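Local coordinates for major allergen DAU C 1 (Daucus carota, PDB 2WQL), which belongs to the Bet v 1 family of pathogenesis-related plant defence proteins and probably binds small ligands in an internal pocket, as its relatives do, at residues E17-F20 and S21-L25; D89-L92 and G93-S97; A126-E130 and E131-F135. The protein carries 4 engineered substitutions. All blocks are in the same frame, centred on the assembly; numbering follows the deposited sequence.

Contact 1 (17-25), contact 2 (89-97) and contact 3 (126-135) follow one another along the chain without overlapping. The Bet v 1 fold, in which a seven-stranded antiparallel sheet wraps round a long C-terminal helix, sets them at two ends. Contact 1 lies in helix 16-25, its centre about 28 Å from that of contact 2 and about 27 Å from that of contact 3, across the middle of the chain. The other two, with centres about 11 Å apart, touch: Phe94 packs on Ala126, and Ile95 on Val128. Contact 2 enters strand 95-106, and contact 3 starts helix 130-153. Strand and helix both reach back to contact 1, which supplies Ile23 to the pocket that holds the bound glycol.

Contact 1 of 3, residues E17-F20 and S21-L25; sequences EKIF and SGIVL. With P4C (O-acetaldehydyl-hexaethylene glycol), chain E.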
# COMPACT_ATOMS: atom_id res chain seq x y z
N GLU A 17 -0.90 -5.18 -21.05
CA GLU A 17 -0.89 -5.79 -22.39
C GLU A 17 0.53 -5.90 -22.94
O GLU A 17 0.93 -6.93 -23.45
CB GLU A 17 -1.76 -4.99 -23.39
CG GLU A 17 -3.19 -5.49 -23.51
CD GLU A 17 -4.15 -4.51 -24.27
OE1 GLU A 17 -3.96 -4.22 -25.50
OE2 GLU A 17 -5.14 -4.04 -23.64
N LYS A 18 1.30 -4.83 -22.80
CA LYS A 18 2.63 -4.76 -23.37
C LYS A 18 3.61 -5.68 -22.62
O LYS A 18 4.41 -6.38 -23.25
CB LYS A 18 3.12 -3.31 -23.37
CG LYS A 18 3.94 -2.89 -24.57
CD LYS A 18 4.00 -1.35 -24.69
CE LYS A 18 4.63 -0.86 -26.01
NZ LYS A 18 5.47 0.36 -25.79
N ILE A 19 3.54 -5.70 -21.29
CA ILE A 19 4.39 -6.56 -20.48
C ILE A 19 4.15 -8.03 -20.82
O ILE A 19 5.08 -8.79 -21.06
CB ILE A 19 4.17 -6.34 -18.97
CG1 ILE A 19 4.85 -5.05 -18.51
CG2 ILE A 19 4.72 -7.48 -18.15
CD1 ILE A 19 6.36 -5.12 -18.52
N PHE A 20 2.88 -8.41 -20.86
CA PHE A 20 2.50 -9.76 -21.20
C PHE A 20 3.01 -10.17 -22.57
O PHE A 20 3.38 -11.32 -22.76
CB PHE A 20 0.98 -9.91 -21.18
CG PHE A 20 0.51 -11.33 -21.27
CD1 PHE A 20 0.58 -12.17 -20.16
CD2 PHE A 20 -0.01 -11.83 -22.45
CE1 PHE A 20 0.14 -13.49 -20.22
CE2 PHE A 20 -0.45 -13.15 -22.52
CZ PHE A 20 -0.37 -13.98 -21.40
N SER A 21 3.00 -9.26 -23.54
CA SER A 21 3.47 -9.60 -24.87
C SER A 21 4.97 -9.85 -24.83
O SER A 21 5.48 -10.70 -25.53
CB SER A 21 3.12 -8.51 -25.88
OG SER A 21 3.92 -7.36 -25.66
N GLY A 22 5.67 -9.12 -23.97
CA GLY A 22 7.11 -9.25 -23.90
C GLY A 22 7.57 -10.49 -23.14
O GLY A 22 8.50 -11.17 -23.56
N ILE A 23 6.93 -10.77 -22.02
CA ILE A 23 7.41 -11.84 -21.14
C ILE A 23 6.70 -13.16 -21.37
O ILE A 23 7.09 -14.15 -20.77
CB ILE A 23 7.36 -11.46 -19.64
CG1 ILE A 23 5.91 -11.44 -19.12
CG2 ILE A 23 8.06 -10.13 -19.38
CD1 ILE A 23 5.76 -10.93 -17.68
N VAL A 24 5.68 -13.19 -22.23
CA VAL A 24 5.03 -14.46 -22.63
C VAL A 24 4.94 -14.63 -24.15
O VAL A 24 5.60 -15.50 -24.72
CB VAL A 24 3.61 -14.58 -22.04
CG1 VAL A 24 2.92 -15.81 -22.58
CG2 VAL A 24 3.67 -14.64 -20.52
N LEU A 25 4.14 -13.80 -24.82
CA LEU A 25 3.80 -14.05 -26.22
C LEU A 25 4.99 -14.04 -27.17
O LEU A 25 5.12 -14.94 -28.00
CB LEU A 25 2.75 -13.04 -26.73
CG LEU A 25 1.37 -13.12 -26.07
CD1 LEU A 25 0.38 -12.18 -26.74
CD2 LEU A 25 0.86 -14.55 -26.08
O1 P4C E . 7.69 -17.24 -20.84
C2 P4C E . 7.92 -17.53 -19.67
C3 P4C E . 7.25 -16.79 -18.53
O4 P4C E . 7.66 -17.42 -17.30
C5 P4C E . 6.84 -17.17 -16.13
C6 P4C E . 7.11 -18.28 -15.11
O7 P4C E . 8.10 -17.89 -14.16
C8 P4C E . 7.66 -16.92 -13.19
C9 P4C E . 8.61 -15.70 -13.03
O10 P4C E . 7.98 -14.48 -13.49
C11 P4C E . 8.90 -13.43 -13.86
C12 P4C E . 8.93 -13.21 -15.37
O13 P4C E . 10.25 -13.45 -15.88
C14 P4C E . 10.40 -13.20 -17.29
C15 P4C E . 9.97 -14.40 -18.11
O16 P4C E . 11.10 -15.15 -18.57
C17 P4C E . 10.86 -16.57 -18.75
C18 P4C E . 12.11 -17.41 -18.41
O19 P4C E . 11.80 -18.78 -18.05
C20 P4C E . 11.93 -19.09 -16.65
C21 P4C E . 10.94 -20.20 -16.24
O22 P4C E . 10.11 -19.89 -15.10
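Phe20 and Val24 illustrate how one turn of a helix can carry both its backbone bonds and its apolar packing. Among the backbone bonds, Ile23 N gives Ile19 O a regular helical bond of 2.9 Å. Phe20 O then receives Val24 N and a longer, weak bond from Leu25 N, whose five-residue step marks a wider, pi-type turn at the end of helix 16-25. Of the polar side chains, Ser21 folds back on the helix: with chi1 71° its OG sits between backbone N and carbonyl carbon and donates to Lys18 O at 2.6 Å. Gly22 N reaches that oxygen from the same face, so two donors grip it.

The apolar contacts centre on the Phe20 ring. Val24 CB stands over the middle of one face, 4.1 Å from the ring centroid, a CH-pi contact, while Leu25 CG approaches CE2 obliquely. One residue earlier along the helix, Ile19 CG2 meets Ile23 CD1 at 3.6 Å. The bound glycol comes nearest at a main-chain atom, Ile23 O, 3.1 Å from its terminal O1. Around the helix, Phe20 and Val24 lean on strand 95-106, whereas Ile19 and Ile23 fill the angle between strand 112-122 and Phe144 of helix 130-153.

Contact 2 of 3, residues D89-L92 and G93-S97; sequences DILL and GFIES
Leu91 O accepts backbone bonds from both Phe94 N and Ile95 N, which draws a short 3-10 segment round into the start of a strand. This is the tight connection between the antiparallel neighbours 80-87 and 95-106 of the Bet v 1 sheet. Residues 91-94 form a beta turn close to type II', in which Leu92 takes the positive phi (51°) and Gly93 follows it. The two bonds differ in geometry: Ile95 N lies in the plane of the Leu91 carbonyl at 3.1 Å, while Phe94 N is tilted from that plane at 3.3 Å.

Two pairs of side chains close the turn. On the buried side, Leu91 and Ile95 pass at a slant, CD2 of the leucine meeting CG2 of the isoleucine at 3.9 Å. With chi1 -59° Ile95 CG2 lies anti to the backbone N, facing Leu91, while CG1 lies beside that N and close to Leu91 O. On the outer side, Leu92 and Phe94 run alongside each other and point the same way, with Leu92 CD1 oblique to the aromatic ring and 3.7 Å from CE2.

Just beyond the turn, Glu96 and Ser97 both pair with His121 of strand 112-122 and form a classic beta bulge. At the other end, Asp89 OD2 is hydrogen-bonded to Thr65 OG1, and the side chains of Ile90 and Leu91 rest on Val85 of strand 80-87. The Leu91 side chain also flanks the new strand's backbone, where its CD1 lies 3.4 Å from Ile95 O.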
# COMPACT_ATOMS: atom_id res chain seq x y z
N ASP A 89 18.87 -29.17 -13.38
CA ASP A 89 19.54 -29.06 -12.06
C ASP A 89 18.91 -27.96 -11.16
O ASP A 89 19.22 -27.88 -9.97
CB ASP A 89 21.07 -28.90 -12.19
CG ASP A 89 21.48 -27.65 -12.94
OD1 ASP A 89 20.64 -26.73 -13.07
OD2 ASP A 89 22.65 -27.57 -13.38
N ILE A 90 18.02 -27.15 -11.73
CA ILE A 90 17.16 -26.24 -10.97
C ILE A 90 16.32 -26.99 -9.92
O ILE A 90 15.95 -26.43 -8.89
CB ILE A 90 16.21 -25.45 -11.92
CG1 ILE A 90 15.38 -24.42 -11.14
CG2 ILE A 90 15.27 -26.39 -12.67
CD1 ILE A 90 14.63 -23.43 -12.02
N LEU A 91 16.00 -28.26 -10.19
CA LEU A 91 15.22 -29.07 -9.24
C LEU A 91 16.08 -29.62 -8.10
O LEU A 91 15.59 -30.36 -7.25
CB LEU A 91 14.55 -30.24 -9.96
CG LEU A 91 13.58 -29.87 -11.09
CD1 LEU A 91 13.01 -31.16 -11.63
CD2 LEU A 91 12.48 -28.93 -10.65
N LEU A 92 17.35 -29.23 -8.06
CA LEU A 92 18.28 -29.72 -7.05
C LEU A 92 18.16 -31.25 -7.03
O LEU A 92 17.92 -31.88 -8.08
CB LEU A 92 17.97 -29.08 -5.69
CG LEU A 92 17.66 -27.56 -5.72
CD1 LEU A 92 17.17 -27.06 -4.36
CD2 LEU A 92 18.86 -26.74 -6.21
N GLY A 93 18.30 -31.88 -5.89
CA GLY A 93 18.20 -33.34 -5.91
C GLY A 93 16.79 -33.90 -5.80
O GLY A 93 16.57 -35.08 -6.03
N PHE A 94 15.83 -33.07 -5.44
CA PHE A 94 14.64 -33.57 -4.75
C PHE A 94 13.31 -32.92 -5.07
O PHE A 94 12.29 -33.38 -4.54
CB PHE A 94 14.86 -33.45 -3.23
CG PHE A 94 15.05 -32.03 -2.74
CD1 PHE A 94 13.97 -31.29 -2.28
CD2 PHE A 94 16.31 -31.43 -2.75
CE1 PHE A 94 14.14 -30.00 -1.82
CE2 PHE A 94 16.49 -30.11 -2.31
CZ PHE A 94 15.40 -29.40 -1.83
N ILE A 95 13.30 -31.83 -5.85
CA ILE A 95 12.05 -31.18 -6.24
C ILE A 95 11.48 -31.95 -7.42
O ILE A 95 12.15 -32.12 -8.43
CB ILE A 95 12.24 -29.71 -6.67
CG1 ILE A 95 12.86 -28.88 -5.54
CG2 ILE A 95 10.90 -29.13 -7.07
CD1 ILE A 95 13.25 -27.44 -5.92
N GLU A 96 10.25 -32.45 -7.29
CA GLU A 96 9.63 -33.20 -8.38
C GLU A 96 9.23 -32.25 -9.51
O GLU A 96 9.50 -32.53 -10.69
CB GLU A 96 8.41 -33.96 -7.90
CG GLU A 96 8.73 -35.08 -6.89
CD GLU A 96 7.49 -35.65 -6.19
OE1 GLU A 96 6.44 -34.96 -6.13
OE2 GLU A 96 7.57 -36.80 -5.68
N SER A 97 8.59 -31.14 -9.15
CA SER A 97 8.24 -30.10 -10.12
C SER A 97 7.96 -28.75 -9.45
O SER A 97 7.61 -28.70 -8.27
CB SER A 97 7.03 -30.54 -10.94
OG SER A 97 5.85 -30.53 -10.17

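Contact 3 of 3, residues A126-E130 and E131-F135; sequences AVVPE and ENIKF
Chi1 values near -60° in both Asn132 (-59°) and Ile133 (-64°) direct these side chains back from the first turn of helix 130-153 to the residues that precede it. The stretch 126-135 is a worked example of a helix start in which proline occupies the N-cap. Ile133, four places after that cap, has CG1 4.1 Å from CG1 of Val128, the residue just before the N-cap. This pairing is the hydrophobic staple, which ties the incoming loop to the helix, and the ends of the two side chains meet at a slant. Ile133 CD1 lies by the main chain of Val128, 3.8 Å from Val128 O.

Asn132 approaches on another side, its OD1 resting against the Pro129 ring, 3.5 Å from CB and nearly as close to CG and CD. A capping box, in which the third residue of the helix would accept from the N-cap amide, cannot form here, because the proline nitrogen carries no hydrogen. The first backbone bonds are weak: Pro129 O receives Asn132 N and Ile133 N. The next step is regular, as Lys134 N points at Glu130 O over 3.0 Å with an almost straight N-H (171°).

Beyond the turn, Val128 and Ile133 both pack on Phe120 of strand 112-122, and Glu131 and Lys134 touch Ile152 of the second subunit. Glu130 and Lys134 cross at about a right angle and meet through carbon, CG to CE, while Glu130 OE2 and Lys134 NZ remain 5.7 Å apart. Any attraction between them is probably long-range electrostatic rather than a salt bridge, and the carboxylates of Glu130 and Glu131, in the first turn, are probably favourably placed near the positive end of the helix dipole.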
# COMPACT_ATOMS: atom_id res chain seq x y z
N ALA A 126 10.41 -32.81 2.33
CA ALA A 126 11.57 -32.00 1.98
C ALA A 126 11.17 -30.55 1.69
O ALA A 126 10.23 -30.29 0.96
CB ALA A 126 12.30 -32.62 0.79
N VAL A 127 11.89 -29.62 2.30
CA VAL A 127 11.61 -28.20 2.14
C VAL A 127 12.65 -27.54 1.23
O VAL A 127 13.84 -27.80 1.35
CB VAL A 127 11.56 -27.49 3.51
CG1 VAL A 127 11.46 -26.00 3.32
CG2 VAL A 127 10.38 -28.03 4.33
N VAL A 128 12.19 -26.69 0.31
CA VAL A 128 13.07 -25.88 -0.52
C VAL A 128 13.57 -24.68 0.29
O VAL A 128 12.77 -23.89 0.76
CB VAL A 128 12.35 -25.33 -1.75
CG1 VAL A 128 13.33 -24.56 -2.62
CG2 VAL A 128 11.68 -26.47 -2.53
N PRO A 129 14.90 -24.55 0.47
CA PRO A 129 15.42 -23.48 1.33
C PRO A 129 15.17 -22.06 0.82
O PRO A 129 15.13 -21.84 -0.39
CB PRO A 129 16.93 -23.75 1.36
CG PRO A 129 17.07 -25.16 0.97
CD PRO A 129 15.98 -25.43 0.01
N GLU A 130 15.05 -21.13 1.76
CA GLU A 130 14.77 -19.73 1.45
C GLU A 130 15.82 -19.13 0.49
O GLU A 130 15.48 -18.35 -0.39
CB GLU A 130 14.63 -18.92 2.75
CG GLU A 130 13.91 -17.56 2.62
CD GLU A 130 12.48 -17.64 2.01
OE1 GLU A 130 11.80 -18.69 2.16
OE2 GLU A 130 12.04 -16.63 1.39
N GLU A 131 17.09 -19.52 0.63
CA GLU A 131 18.15 -18.95 -0.25
C GLU A 131 17.90 -19.28 -1.73
O GLU A 131 18.14 -18.46 -2.59
CB GLU A 131 19.58 -19.34 0.20
CG GLU A 131 20.09 -20.74 -0.24
CD GLU A 131 21.64 -20.90 -0.23
OE1 GLU A 131 22.33 -20.14 -0.95
OE2 GLU A 131 22.15 -21.83 0.44
N ASN A 132 17.40 -20.47 -2.03
CA ASN A 132 17.15 -20.84 -3.42
C ASN A 132 15.96 -20.10 -4.00
O ASN A 132 15.94 -19.81 -5.20
CB ASN A 132 16.91 -22.35 -3.55
CG ASN A 132 18.07 -23.16 -3.07
OD1 ASN A 132 18.24 -23.36 -1.88
ND2 ASN A 132 18.89 -23.61 -3.99
N ILE A 133 14.97 -19.82 -3.16
CA ILE A 133 13.79 -19.07 -3.58
C ILE A 133 14.16 -17.60 -3.86
O ILE A 133 13.74 -17.02 -4.86
CB ILE A 133 12.66 -19.19 -2.54
CG1 ILE A 133 12.19 -20.65 -2.43
CG2 ILE A 133 11.47 -18.31 -2.92
CD1 ILE A 133 11.35 -20.97 -1.17
N LYS A 134 14.94 -17.01 -2.97
CA LYS A 134 15.42 -15.64 -3.18
C LYS A 134 16.26 -15.52 -4.46
O LYS A 134 16.17 -14.51 -5.17
CB LYS A 134 16.24 -15.15 -2.00
CG LYS A 134 15.45 -14.79 -0.75
CD LYS A 134 16.45 -14.54 0.42
CE LYS A 134 15.77 -14.14 1.73
NZ LYS A 134 16.76 -13.85 2.81
N PHE A 135 17.07 -16.52 -4.73
CA PHE A 135 17.89 -16.54 -5.94
C PHE A 135 17.01 -16.49 -7.18
O PHE A 135 17.23 -15.69 -8.08
CB PHE A 135 18.76 -17.80 -6.01
CG PHE A 135 19.59 -17.88 -7.24
CD1 PHE A 135 20.80 -17.21 -7.32
CD2 PHE A 135 19.15 -18.60 -8.35
CE1 PHE A 135 21.56 -17.25 -8.47
CE2 PHE A 135 19.92 -18.64 -9.51
CZ PHE A 135 21.13 -17.97 -9.57